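Side-chain contacts in 2-hydroxyhepta-2,4-diene-1, 7-dioateisomerase (Mycobacterium abscessus, PDB 3R6O), which probably isomerises 2-hydroxyhepta-2,4-diene-1,7-dioate, as a magnesium-binding member of the fumarylacetoacetate hydrolase (FAH) family: residues E241-N245 against G246-Q250; G252-V255 against D256-L259. One frame throughout, in Å; residues are numbered along the deposited sequence.

Contact 1: residues E241-N245 against G246-Q250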
ATOM      1  N   GLU A 241      20.818  -8.520  14.794  1.00 23.80           N
ATOM      2  CA  GLU A 241      20.260  -8.895  16.075  1.00 23.63           C
ATOM      3  C   GLU A 241      19.310  -7.864  16.628  1.00 23.13           C
ATOM      4  O   GLU A 241      19.447  -6.685  16.371  1.00 23.09           O
ATOM      5  CB  GLU A 241      21.383  -9.165  17.072  1.00 24.30           C
ATOM      6  CG  GLU A 241      21.980  -7.908  17.705  1.00 24.54           C
ATOM      7  CD  GLU A 241      22.954  -8.233  18.828  1.00 28.13           C
ATOM      8  OE1 GLU A 241      23.625  -9.283  18.749  1.00 32.50           O
ATOM      9  OE2 GLU A 241      23.027  -7.436  19.790  1.00 27.92           O
ATOM     10  N   LEU A 242      18.344  -8.336  17.409  1.00 22.83           N
ATOM     11  CA  LEU A 242      17.454  -7.482  18.143  1.00 22.48           C
ATOM     12  C   LEU A 242      17.488  -7.838  19.636  1.00 22.74           C
ATOM     13  O   LEU A 242      17.441  -9.025  20.006  1.00 22.93           O
ATOM     14  CB  LEU A 242      16.042  -7.633  17.565  1.00 21.90           C
ATOM     15  CG  LEU A 242      14.940  -6.773  18.180  1.00 21.57           C
ATOM     16  CD1 LEU A 242      13.862  -6.367  17.133  1.00 21.08           C
ATOM     17  CD2 LEU A 242      14.282  -7.466  19.421  1.00 21.63           C
ATOM     18  N   ARG A 243      17.624  -6.799  20.462  1.00 22.85           N
ATOM     19  CA  ARG A 243      17.637  -6.871  21.897  1.00 23.13           C
ATOM     20  C   ARG A 243      16.533  -5.972  22.425  1.00 22.82           C
ATOM     21  O   ARG A 243      16.131  -5.021  21.780  1.00 22.54           O
ATOM     22  CB  ARG A 243      18.972  -6.377  22.497  1.00 23.75           C
ATOM     23  CG  ARG A 243      20.170  -7.025  21.904  1.00 24.17           C
ATOM     24  CD  ARG A 243      21.486  -6.549  22.514  1.00 24.88           C
ATOM     25  NE  ARG A 243      22.571  -7.427  22.086  1.00 31.12           N
ATOM     26  CZ  ARG A 243      23.049  -8.467  22.774  1.00 32.77           C
ATOM     27  NH1 ARG A 243      22.599  -8.786  24.000  1.00 34.52           N
ATOM     28  NH2 ARG A 243      24.018  -9.184  22.232  1.00 35.19           N
ATOM     29  N   ILE A 244      16.070  -6.277  23.623  1.00 22.97           N
ATOM     30  CA  ILE A 244      15.131  -5.435  24.346  1.00 22.86           C
ATOM     31  C   ILE A 244      15.701  -5.221  25.728  1.00 23.40           C
ATOM     32  O   ILE A 244      15.986  -6.185  26.429  1.00 23.72           O
ATOM     33  CB  ILE A 244      13.757  -6.050  24.405  1.00 22.55           C
ATOM     34  CG1 ILE A 244      13.130  -6.035  23.001  1.00 22.03           C
ATOM     35  CG2 ILE A 244      12.856  -5.244  25.436  1.00 22.63           C
ATOM     36  CD1 ILE A 244      11.779  -6.799  22.914  1.00 21.79           C
ATOM     37  N   ASN A 245      15.937  -3.943  26.064  1.00 23.59           N
ATOM     38  CA  ASN A 245      16.657  -3.558  27.264  1.00 24.19           C
ATOM     39  C   ASN A 245      17.978  -4.309  27.421  1.00 24.64           C
ATOM     40  O   ASN A 245      18.331  -4.708  28.508  1.00 25.10           O
ATOM     41  CB  ASN A 245      15.739  -3.758  28.488  1.00 24.32           C
ATOM     42  CG  ASN A 245      14.361  -3.181  28.267  1.00 23.93           C
ATOM     43  OD1 ASN A 245      14.204  -2.107  27.627  1.00 23.77           O
ATOM     44  ND2 ASN A 245      13.338  -3.887  28.747  1.00 23.85           N
ATOM     45  N   GLY A 246      18.709  -4.496  26.312  1.00 24.57           N
ATOM     46  CA  GLY A 246      20.020  -5.103  26.364  1.00 25.09           C
ATOM     47  C   GLY A 246      19.987  -6.617  26.231  1.00 25.07           C
ATOM     48  O   GLY A 246      21.011  -7.233  25.938  1.00 25.46           O
ATOM     49  N   GLU A 247      18.832  -7.228  26.472  1.00 24.72           N
ATOM     50  CA  GLU A 247      18.702  -8.690  26.354  1.00 24.79           C
ATOM     51  C   GLU A 247      18.471  -9.159  24.912  1.00 24.38           C
ATOM     52  O   GLU A 247      17.560  -8.654  24.208  1.00 23.80           O
ATOM     53  CB  GLU A 247      17.556  -9.166  27.201  1.00 24.72           C
ATOM     54  CG  GLU A 247      17.372 -10.654  27.201  1.00 25.38           C
ATOM     55  CD  GLU A 247      16.183 -11.051  28.026  1.00 30.35           C
ATOM     56  OE1 GLU A 247      15.438 -10.134  28.493  1.00 29.04           O
ATOM     57  OE2 GLU A 247      15.984 -12.279  28.188  1.00 29.10           O
ATOM     58  N   LEU A 248      19.235 -10.175  24.499  1.00 24.73           N
ATOM     59  CA  LEU A 248      19.060 -10.731  23.158  1.00 24.45           C
ATOM     60  C   LEU A 248      17.685 -11.401  22.993  1.00 24.06           C
ATOM     61  O   LEU A 248      17.327 -12.257  23.804  1.00 24.35           O
ATOM     62  CB  LEU A 248      20.176 -11.713  22.831  1.00 25.05           C
ATOM     63  CG  LEU A 248      20.290 -12.178  21.380  1.00 24.93           C
ATOM     64  CD1 LEU A 248      20.599 -11.019  20.443  1.00 24.64           C
ATOM     65  CD2 LEU A 248      21.344 -13.284  21.263  1.00 25.69           C
ATOM     66  N   ARG A 249      16.917 -10.983  21.983  1.00 23.48           N
ATOM     67  CA  ARG A 249      15.691 -11.669  21.595  1.00 23.17           C
ATOM     68  C   ARG A 249      15.855 -12.428  20.269  1.00 23.15           C
ATOM     69  O   ARG A 249      15.456 -13.590  20.141  1.00 23.36           O
ATOM     70  CB  ARG A 249      14.507 -10.691  21.465  1.00 22.59           C
ATOM     71  CG  ARG A 249      14.138  -9.912  22.758  1.00 22.65           C
ATOM     72  CD  ARG A 249      13.832 -10.812  23.941  1.00 23.07           C
ATOM     73  NE  ARG A 249      13.274 -10.039  25.048  1.00 23.11           N
ATOM     74  CZ  ARG A 249      12.018  -9.609  25.148  1.00 22.84           C
ATOM     75  NH1 ARG A 249      11.119  -9.844  24.213  1.00 22.47           N
ATOM     76  NH2 ARG A 249      11.668  -8.914  26.202  1.00 23.01           N
ATOM     77  N   GLN A 250      16.379 -11.750  19.252  1.00 22.96           N
ATOM     78  CA  GLN A 250      16.476 -12.354  17.933  1.00 22.95           C
ATOM     79  C   GLN A 250      17.865 -12.233  17.387  1.00 23.35           C
ATOM     80  O   GLN A 250      18.498 -11.211  17.558  1.00 23.38           O
ATOM     81  CB  GLN A 250      15.524 -11.683  16.936  1.00 22.33           C
ATOM     82  CG  GLN A 250      14.075 -11.637  17.327  1.00 21.94           C
ATOM     83  CD  GLN A 250      13.197 -11.123  16.183  1.00 21.44           C
ATOM     84  OE1 GLN A 250      12.988  -9.905  16.043  1.00 21.11           O
ATOM     85  NE2 GLN A 250      12.733 -12.034  15.334  1.00 21.45           N
TER
HETATM   86  O   HOH W   1      14.321  -8.103  27.305  1.00 23.74           O
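The carbonyl oxygen of L242 takes two backbone N-H groups, R249 N at 2.8 Å and Q250 N at 3.0 Å, the mark of a classic beta bulge in this hairpin of strands 239-244 and 247-253. A type I' turn from I244 to E247 closes the hairpin, with those two residues bonded to each other in both directions. The extra residue of the bulge sets both R249 and Q250 opposite L242. From there the R249 chain bends at chi2 (-56°) and lays its guanidinium across I244, whose CD1 sits over one face, 3.4 Å from NH1. Y157 OH and R296 O hold that same NH1, while a water accepts from R249 NH2 and donates to I244 O and E247 OE1; E247 OE2 forms a salt bridge with R296. Q250 runs alongside L242; its amide is held by T284, G286 and I159, near E158, a magnesium-site residue that does not bind the metal in this chain. Where R243 and L248 form a non-hydrogen-bonded pair, L248 CD1 lies over the centre of the R243 guanidinium. At the edge of that guanidinium, R243 NH1 donates to G246 O of the turn at 2.9 Å, 155° at the hydrogen.

Contact 2: residues G252-V255 against D256-L259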
ATOM      1  N   GLY A 252      19.768 -13.277  13.567  1.00 24.17           N
ATOM      2  CA  GLY A 252      19.662 -13.888  12.268  1.00 24.28           C
ATOM      3  C   GLY A 252      20.810 -13.563  11.339  1.00 24.77           C
ATOM      4  O   GLY A 252      21.588 -12.622  11.573  1.00 24.92           O
ATOM      5  N   SER A 253      20.907 -14.399  10.313  1.00 25.11           N
ATOM      6  CA  SER A 253      21.768 -14.222   9.156  1.00 25.59           C
ATOM      7  C   SER A 253      20.907 -14.433   7.893  1.00 25.28           C
ATOM      8  O   SER A 253      20.104 -15.359   7.823  1.00 25.18           O
ATOM      9  CB  SER A 253      22.866 -15.275   9.185  1.00 26.57           C
ATOM     10  OG  SER A 253      23.637 -15.299   7.979  1.00 27.36           O
ATOM     11  N   THR A 254      21.101 -13.612   6.866  1.00 25.24           N
ATOM     12  CA  THR A 254      20.317 -13.766   5.648  1.00 25.00           C
ATOM     13  C   THR A 254      20.565 -15.109   4.907  1.00 25.67           C
ATOM     14  O   THR A 254      19.780 -15.494   4.037  1.00 25.52           O
ATOM     15  CB  THR A 254      20.501 -12.541   4.726  1.00 24.90           C
ATOM     16  OG1 THR A 254      21.881 -12.401   4.372  1.00 25.73           O
ATOM     17  CG2 THR A 254      19.977 -11.259   5.477  1.00 24.22           C
ATOM     18  N   VAL A 255      21.581 -15.874   5.309  1.00 26.47           N
ATOM     19  CA  VAL A 255      21.818 -17.186   4.715  1.00 27.22           C
ATOM     20  C   VAL A 255      20.735 -18.185   5.099  1.00 26.99           C
ATOM     21  O   VAL A 255      20.616 -19.238   4.480  1.00 27.52           O
ATOM     22  CB  VAL A 255      23.193 -17.802   5.108  1.00 28.25           C
ATOM     23  CG1 VAL A 255      24.327 -16.916   4.622  1.00 28.69           C
ATOM     24  CG2 VAL A 255      23.282 -18.062   6.604  1.00 28.21           C
ATOM     25  N   ASP A 256      19.955 -17.859   6.125  1.00 26.29           N
ATOM     26  CA  ASP A 256      18.894 -18.757   6.568  1.00 26.14           C
ATOM     27  C   ASP A 256      17.559 -18.453   5.919  1.00 25.45           C
ATOM     28  O   ASP A 256      16.541 -19.103   6.213  1.00 25.32           O
ATOM     29  CB  ASP A 256      18.787 -18.730   8.091  1.00 25.96           C
ATOM     30  CG  ASP A 256      19.990 -19.384   8.748  1.00 26.82           C
ATOM     31  OD1 ASP A 256      20.301 -20.538   8.342  1.00 27.62           O
ATOM     32  OD2 ASP A 256      20.621 -18.768   9.646  1.00 26.78           O
ATOM     33  N   MET A 257      17.546 -17.466   5.026  1.00 25.08           N
ATOM     34  CA  MET A 257      16.322 -17.176   4.306  1.00 24.51           C
ATOM     35  C   MET A 257      15.942 -18.366   3.418  1.00 25.02           C
ATOM     36  O   MET A 257      16.738 -18.910   2.667  1.00 25.74           O
ATOM     37  CB  MET A 257      16.460 -15.908   3.495  1.00 24.16           C
ATOM     38  CG  MET A 257      16.650 -14.644   4.322  1.00 23.66           C
ATOM     39  SD  MET A 257      17.391 -13.333   3.304  1.00 26.29           S
ATOM     40  CE  MET A 257      15.970 -12.749   2.433  1.00 23.07           C
ATOM     41  N   THR A 258      14.692 -18.772   3.541  1.00 24.73           N
ATOM     42  CA  THR A 258      14.130 -19.802   2.678  1.00 25.18           C
ATOM     43  C   THR A 258      14.192 -19.280   1.240  1.00 25.15           C
ATOM     44  O   THR A 258      14.680 -19.945   0.336  1.00 25.85           O
ATOM     45  CB  THR A 258      12.671 -20.023   3.061  1.00 24.78           C
ATOM     46  OG1 THR A 258      12.602 -20.481   4.409  1.00 26.58           O
ATOM     47  CG2 THR A 258      11.993 -20.987   2.116  1.00 26.22           C
ATOM     48  N   LEU A 259      13.715 -18.062   1.050  1.00 24.40           N
ATOM     49  CA  LEU A 259      13.914 -17.373  -0.205  1.00 24.39           C
ATOM     50  C   LEU A 259      14.961 -16.282  -0.029  1.00 24.29           C
ATOM     51  O   LEU A 259      14.722 -15.295   0.685  1.00 23.68           O
ATOM     52  CB  LEU A 259      12.605 -16.751  -0.642  1.00 23.74           C
ATOM     53  CG  LEU A 259      11.476 -17.712  -0.990  1.00 23.88           C
ATOM     54  CD1 LEU A 259      10.324 -16.873  -1.566  1.00 26.04           C
ATOM     55  CD2 LEU A 259      11.947 -18.750  -2.010  1.00 27.64           C
TER
HETATM   56  O   HOH W   2      19.050 -16.837  11.096  1.00 31.95           O
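Strand 247-253 ends in a tight 3-10 turn, in which D256 N bonds to S253 O at 3.0 Å and M257 N to T254 O at 3.1 Å, two successive i to i+3 bonds. Both N-H groups point nearly straight at their oxygens, yet each donor stands well above the carbonyl plane.

Among the side chains, M257 runs alongside T254. M257 SD comes to 3.5 Å from T254 CB and 3.3 Å from T254 O, so the thioether rests against the very residue whose carbonyl receives the M257 N-H. With CG anti to its own carbonyl carbon (chi1 -65°), the methionine chain runs back along T254, and CG too packs on T254 O. Beyond the turn M257 touches Y113 and T282, while T254 packs on F261 of helix 261-269 and its OG1 is bonded to F238 N.

The polar contacts involve S253 and D256. D256 OD2 accepts a hydrogen bond of 2.9 Å from a water, and that water in turn accepts from S253 N, making a bridge from the carboxylate back to the end of the strand. S253 OG receives a weak bond from V255 N, at 3.4 Å, and has a further weak bond with D239. V255 passes D256 at a slant, its CG2 lying 4.1 Å from D256 OD2.

The turn is therefore divided in its chemistry: T254 and M257 are buried, with sulfur and methylene groups against a carbonyl that already holds an N-H, whereas V255 and D256 are exposed and the carboxylate is tied to the strand through water. The negative charge of D256 is probably stabilised in part by this water.

Contact 1 and contact 2 follow in series along the chain, with centres about 19 Å apart and no touch beyond the join in sequence. Both use strand 247-253, an outermost strand within this chain of a five-stranded mixed sheet in which 239-244 is its neighbour. Residues 241-250 make the hairpin by which the chain enters that strand; residues 252-259 carry it out of the strand and on to helix 261-269. Neither contact coordinates the metal: the side chain of Q250 is about 9 Å from the bound magnesium and that of M257 about 11 Å. One edge strand thus links a hairpin turn to the helix that follows.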